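Carbonic anhydrase (Porphyridium purpureum, PDB 1DDZ) probably catalyses the interconversion of carbon dioxide and hydrogencarbonate, as a beta-class carbonic anhydrase that carries two zinc sites in one chain. Local coordinates at residues A[70-75]-A[93-98]; A[328-333]-A[382-387]. One frame throughout, in Å; residues are numbered along the deposited sequence.

Followed from the N terminus, the chain first makes interaction 1, in which 70-75 meets 93-98 and closes a short loop containing helix 81-84. Interaction 2 comes much later: 328-333 and 382-387 close a longer loop that holds helix 335-338, strand 346-351 and helix 361-373. The two loops follow in series, neither enclosing nor crossing the other, and belong to the two carbonic anhydrase regions of the chain. In space they nevertheless adjoin, the centres of interactions 1 and 2 being about 14 Å apart. Val94 N lies 3.1 Å from Ala329 O, a probable hydrogen bond, and the ring of Phe93 packs on Asp330. Strand 92-97 of the first sheet is thereby tied to the second zinc site.

Interaction 1 of 2, residues A[70-75]-A[93-98]; sequences LWIGCA and FVHRNI. With ZN (zinc ion), chain C.
Arg96 reaches across to Cys74 and Trp71 in a right-handed beta-alpha-beta crossover, in which strands 69-74 and 92-97 lie parallel with helix 81-84 in the connection between them. Backbone bonds alternate along the pair, from Trp71 N to Phe93 O (2.8 Å) as far as Ala75 N to Asn97 O. The face bearing Trp71, Val94 and Arg96 is covered by helix 81-84. There Arg96 runs extended from CG to NE, and its chi4 of -76° swings the guanidinium back over Gly73, which has no side chain to obstruct it. NH1 gives a hydrogen bond to Cys74 O (3.2 Å), arriving from above the carbonyl plane, while NH2 lies 3.8 Å from Trp71 NE1. Indole and guanidinium planes are turned 67° apart, and NE1, buried here, has no polar partner in the model. An alanine in place of Arg96 would probably leave Cys74 O without this donor and open a gap beside the indole. On the other face, Leu70 CD2 lies at the ring edge of Phe93, 4.3 Å from Phe93 CD2. Next along, CG anti to the backbone N (chi1 178°) sets the His95 ring beside Ile72, with His95 CD2 4.1 Å from Ile72 CG2, while ND1 is hydrogen-bonded to Arg350 O. Cys74 ends the strand with its sulfur bound to a zinc ion, which Asp76, His130 and Cys133 also bind; the Cys74 SG to zinc distance is 2.4 Å.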
loop_
_atom_site.group_PDB
_atom_site.type_symbol
_atom_site.label_atom_id
_atom_site.label_comp_id
_atom_site.label_asym_id
_atom_site.label_seq_id
_atom_site.Cartn_x
_atom_site.Cartn_y
_atom_site.Cartn_z
ATOM N N LEU A 70 21.301 1.485 -5.290
ATOM C CA LEU A 70 19.868 1.303 -5.378
ATOM C C LEU A 70 19.472 2.697 -5.894
ATOM O O LEU A 70 19.913 3.715 -5.359
ATOM C CB LEU A 70 19.236 1.105 -4.005
ATOM C CG LEU A 70 17.782 0.604 -3.971
ATOM C CD1 LEU A 70 17.118 1.171 -2.775
ATOM C CD2 LEU A 70 17.007 0.932 -5.216
ATOM N N TRP A 71 18.696 2.743 -6.962
ATOM C CA TRP A 71 18.249 3.989 -7.534
ATOM C C TRP A 71 16.730 3.980 -7.623
ATOM O O TRP A 71 16.123 3.112 -8.250
ATOM C CB TRP A 71 18.862 4.147 -8.900
ATOM C CG TRP A 71 18.353 5.289 -9.742
ATOM C CD1 TRP A 71 17.124 5.398 -10.332
ATOM C CD2 TRP A 71 19.127 6.394 -10.229
ATOM N NE1 TRP A 71 17.100 6.481 -11.166
ATOM C CE2 TRP A 71 18.314 7.105 -11.122
ATOM C CE3 TRP A 71 20.437 6.821 -10.016
ATOM C CZ2 TRP A 71 18.766 8.228 -11.799
ATOM C CZ3 TRP A 71 20.891 7.933 -10.695
ATOM C CH2 TRP A 71 20.059 8.623 -11.577
ATOM N N ILE A 72 16.114 4.934 -6.937
ATOM C CA ILE A 72 14.665 5.096 -6.931
ATOM C C ILE A 72 14.386 6.307 -7.828
ATOM O O ILE A 72 14.760 7.435 -7.502
ATOM C CB ILE A 72 14.155 5.313 -5.504
ATOM C CG1 ILE A 72 14.523 4.098 -4.641
ATOM C CG2 ILE A 72 12.646 5.588 -5.519
ATOM C CD1 ILE A 72 14.852 4.421 -3.219
ATOM N N GLY A 73 13.804 6.038 -8.997
ATOM C CA GLY A 73 13.525 7.071 -9.967
ATOM C C GLY A 73 12.074 7.136 -10.385
ATOM O O GLY A 73 11.220 6.447 -9.836
ATOM N N CYS A 74 11.803 7.968 -11.375
ATOM C CA CYS A 74 10.469 8.182 -11.875
ATOM C C CYS A 74 10.233 7.385 -13.140
ATOM O O CYS A 74 11.132 7.204 -13.950
ATOM C CB CYS A 74 10.299 9.675 -12.198
ATOM S SG CYS A 74 8.668 10.168 -12.788
ATOM N N ALA A 75 8.979 6.967 -13.327
ATOM C CA ALA A 75 8.577 6.208 -14.499
ATOM C C ALA A 75 8.684 6.953 -15.818
ATOM O O ALA A 75 8.760 6.302 -16.835
ATOM C CB ALA A 75 7.169 5.676 -14.325
ATOM N N PHE A 93 20.637 -1.161 -9.236
ATOM C CA PHE A 93 19.353 -1.803 -8.923
ATOM C C PHE A 93 18.308 -0.677 -9.006
ATOM O O PHE A 93 18.357 0.270 -8.226
ATOM C CB PHE A 93 19.422 -2.358 -7.512
ATOM C CG PHE A 93 18.401 -3.399 -7.217
ATOM C CD1 PHE A 93 18.398 -4.601 -7.912
ATOM C CD2 PHE A 93 17.455 -3.197 -6.211
ATOM C CE1 PHE A 93 17.472 -5.577 -7.604
ATOM C CE2 PHE A 93 16.527 -4.178 -5.905
ATOM C CZ PHE A 93 16.536 -5.362 -6.598
ATOM N N VAL A 94 17.345 -0.800 -9.911
ATOM C CA VAL A 94 16.374 0.262 -10.152
ATOM C C VAL A 94 14.924 0.045 -9.750
ATOM O O VAL A 94 14.348 -1.017 -9.985
ATOM C CB VAL A 94 16.364 0.648 -11.657
ATOM C CG1 VAL A 94 15.435 1.795 -11.907
ATOM C CG2 VAL A 94 17.761 1.000 -12.145
ATOM N N HIS A 95 14.343 1.076 -9.143
ATOM C CA HIS A 95 12.932 1.069 -8.769
ATOM C C HIS A 95 12.397 2.332 -9.445
ATOM O O HIS A 95 13.065 3.373 -9.439
ATOM C CB HIS A 95 12.751 1.166 -7.252
ATOM C CG HIS A 95 11.319 1.205 -6.803
ATOM N ND1 HIS A 95 10.347 0.375 -7.323
ATOM C CD2 HIS A 95 10.704 1.939 -5.841
ATOM C CE1 HIS A 95 9.202 0.588 -6.697
ATOM N NE2 HIS A 95 9.393 1.532 -5.793
ATOM N N ARG A 96 11.264 2.213 -10.127
ATOM C CA ARG A 96 10.657 3.362 -10.787
ATOM C C ARG A 96 9.175 3.394 -10.539
ATOM O O ARG A 96 8.494 2.363 -10.625
ATOM C CB ARG A 96 10.901 3.356 -12.288
ATOM C CG ARG A 96 12.323 3.547 -12.642
ATOM C CD ARG A 96 12.467 3.818 -14.090
ATOM N NE ARG A 96 13.876 3.958 -14.432
ATOM C CZ ARG A 96 14.628 5.025 -14.175
ATOM N NH1 ARG A 96 14.110 6.084 -13.573
ATOM N NH2 ARG A 96 15.921 5.001 -14.468
ATOM N N ASN A 97 8.687 4.581 -10.206
ATOM C CA ASN A 97 7.273 4.785 -9.950
ATOM C C ASN A 97 6.942 6.218 -10.334
ATOM O O ASN A 97 7.809 6.933 -10.846
ATOM C CB ASN A 97 6.935 4.485 -8.482
ATOM C CG ASN A 97 7.560 5.476 -7.519
ATOM O OD1 ASN A 97 7.929 6.587 -7.911
ATOM N ND2 ASN A 97 7.695 5.078 -6.267
ATOM N N ILE A 98 5.686 6.613 -10.156
ATOM C CA ILE A 98 5.259 7.967 -10.492
ATOM C C ILE A 98 5.874 8.978 -9.526
ATOM O O ILE A 98 5.639 8.923 -8.309
ATOM C CB ILE A 98 3.701 8.104 -10.463
ATOM C CG1 ILE A 98 3.065 7.264 -11.580
ATOM C CG2 ILE A 98 3.286 9.590 -10.601
ATOM C CD1 ILE A 98 3.446 7.716 -12.979
HETATM ZN ZN ZN C . 8.506 12.352 -13.760
#

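Interaction 2 of 2, residues A[328-333]-A[382-387]; sequences CADSRV and CGHYAC. With ZN (zinc ion), chain D.
Sulfur SG of Cys328, facing His384 and Cys387 across the contact, is gripped by the zinc ion at 2.3 Å and by the backbone N-H of Asp330, whose N is 3.5 Å from SG in a nearly straight hydrogen bond (175°). The loop thus positions one ligand with the backbone of another. Asp330 supplies a single carboxylate oxygen, OD2, 1.8 Å from the zinc, and water 2 links OD2, weakly, to Ala386 O. From the opposing segment His384 binds the metal through NE2 at 2.0 Å. Its CG sits between the backbone N and the carbonyl carbon (chi1 60°), a rotamer with which NE2 reaches the zinc. OD2 lies in the plane of this ring at its edge, and carboxylate and ring planes stand 71° apart. A type II turn from His384 to Cys387 brings in the fourth ligand, Cys387 SG, at 2.3 Å; Cys387 CB also rests against one ring face, 3.5 Å above its plane, and the residue caps the following helix 388-392. Farther back, water 1 joins Cys328 N to Cys382 O. Two cysteines, a histidine and an aspartate form the second of two matching zinc sites in this beta-class carbonic anhydrase chain.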
loop_
_atom_site.group_PDB
_atom_site.type_symbol
_atom_site.label_atom_id
_atom_site.label_comp_id
_atom_site.label_asym_id
_atom_site.label_seq_id
_atom_site.Cartn_x
_atom_site.Cartn_y
_atom_site.Cartn_z
ATOM N N CYS A 328 11.644 -5.957 -13.809
ATOM C CA CYS A 328 12.190 -6.260 -12.500
ATOM C C CYS A 328 13.289 -5.298 -12.093
ATOM O O CYS A 328 14.098 -4.902 -12.921
ATOM C CB CYS A 328 12.732 -7.692 -12.479
ATOM S SG CYS A 328 13.393 -8.153 -10.841
ATOM N N ALA A 329 13.377 -4.996 -10.807
ATOM C CA ALA A 329 14.392 -4.086 -10.298
ATOM C C ALA A 329 15.825 -4.540 -10.592
ATOM O O ALA A 329 16.745 -3.748 -10.511
ATOM C CB ALA A 329 14.177 -3.807 -8.840
ATOM N N ASP A 330 16.005 -5.827 -10.889
ATOM C CA ASP A 330 17.315 -6.376 -11.238
ATOM C C ASP A 330 17.860 -5.636 -12.485
ATOM O O ASP A 330 19.056 -5.313 -12.570
ATOM C CB ASP A 330 17.254 -7.874 -11.477
ATOM C CG ASP A 330 16.999 -8.653 -10.184
ATOM O OD1 ASP A 330 17.587 -8.286 -9.137
ATOM O OD2 ASP A 330 16.203 -9.593 -10.191
ATOM N N SER A 331 16.988 -5.479 -13.485
ATOM C CA SER A 331 17.291 -4.741 -14.705
ATOM C C SER A 331 18.680 -4.799 -15.336
ATOM O O SER A 331 19.400 -3.806 -15.356
ATOM C CB SER A 331 16.894 -3.249 -14.511
ATOM O OG SER A 331 16.883 -2.866 -13.127
ATOM N N ARG A 332 19.074 -5.923 -15.917
ATOM C CA ARG A 332 20.395 -5.896 -16.518
ATOM C C ARG A 332 20.407 -5.239 -17.907
ATOM O O ARG A 332 21.452 -5.139 -18.549
ATOM C CB ARG A 332 21.094 -7.259 -16.488
ATOM C CG ARG A 332 22.613 -7.127 -16.654
ATOM C CD ARG A 332 23.358 -8.278 -16.029
ATOM N NE ARG A 332 23.461 -8.168 -14.564
ATOM C CZ ARG A 332 24.495 -7.605 -13.899
ATOM N NH1 ARG A 332 25.519 -7.057 -14.555
ATOM N NH2 ARG A 332 24.595 -7.722 -12.573
ATOM N N VAL A 333 19.248 -4.799 -18.418
ATOM C CA VAL A 333 19.193 -4.067 -19.699
ATOM C C VAL A 333 18.072 -3.027 -19.671
ATOM O O VAL A 333 16.968 -3.330 -19.224
ATOM C CB VAL A 333 18.921 -4.941 -20.945
ATOM C CG1 VAL A 333 19.178 -4.135 -22.189
ATOM C CG2 VAL A 333 19.804 -6.201 -20.911
ATOM N N CYS A 382 7.751 -7.682 -18.390
ATOM C CA CYS A 382 8.986 -8.378 -18.690
ATOM C C CYS A 382 9.658 -9.016 -17.494
ATOM O O CYS A 382 9.921 -8.356 -16.487
ATOM C CB CYS A 382 9.969 -7.431 -19.356
ATOM S SG CYS A 382 11.522 -8.221 -19.891
ATOM N N GLY A 383 9.836 -10.330 -17.581
ATOM C CA GLY A 383 10.530 -11.063 -16.536
ATOM C C GLY A 383 11.903 -11.407 -17.108
ATOM O O GLY A 383 12.165 -11.112 -18.271
ATOM N N HIS A 384 12.782 -12.031 -16.338
ATOM C CA HIS A 384 14.112 -12.381 -16.853
ATOM C C HIS A 384 14.599 -13.672 -16.206
ATOM O O HIS A 384 14.342 -13.913 -15.020
ATOM C CB HIS A 384 15.141 -11.216 -16.680
ATOM C CG HIS A 384 15.376 -10.793 -15.257
ATOM N ND1 HIS A 384 16.591 -10.945 -14.634
ATOM C CD2 HIS A 384 14.540 -10.276 -14.323
ATOM C CE1 HIS A 384 16.495 -10.551 -13.377
ATOM N NE2 HIS A 384 15.257 -10.141 -13.155
ATOM N N TYR A 385 15.292 -14.509 -16.982
ATOM C CA TYR A 385 15.781 -15.790 -16.465
ATOM C C TYR A 385 16.743 -15.599 -15.325
ATOM O O TYR A 385 17.424 -14.593 -15.250
ATOM C CB TYR A 385 16.405 -16.620 -17.570
ATOM C CG TYR A 385 15.370 -17.103 -18.542
ATOM C CD1 TYR A 385 15.518 -16.898 -19.906
ATOM C CD2 TYR A 385 14.211 -17.735 -18.089
ATOM C CE1 TYR A 385 14.542 -17.310 -20.802
ATOM C CE2 TYR A 385 13.229 -18.148 -18.976
ATOM C CZ TYR A 385 13.401 -17.928 -20.329
ATOM O OH TYR A 385 12.426 -18.313 -21.217
ATOM N N ALA A 386 16.699 -16.515 -14.375
ATOM C CA ALA A 386 17.551 -16.447 -13.193
ATOM C C ALA A 386 17.258 -15.265 -12.247
ATOM O O ALA A 386 18.058 -14.964 -11.370
ATOM C CB ALA A 386 19.039 -16.476 -13.589
ATOM N N CYS A 387 16.086 -14.642 -12.397
ATOM C CA CYS A 387 15.659 -13.533 -11.533
ATOM C C CYS A 387 15.897 -13.799 -10.026
ATOM O O CYS A 387 15.294 -14.704 -9.440
ATOM C CB CYS A 387 14.165 -13.235 -11.773
ATOM S SG CYS A 387 13.492 -11.863 -10.772
HETATM ZN ZN ZN D . 14.752 -10.001 -11.210
HETATM O O HOH W 1 12.559 -7.583 -16.127
HETATM O O HOH W 2 18.404 -11.701 -11.118
#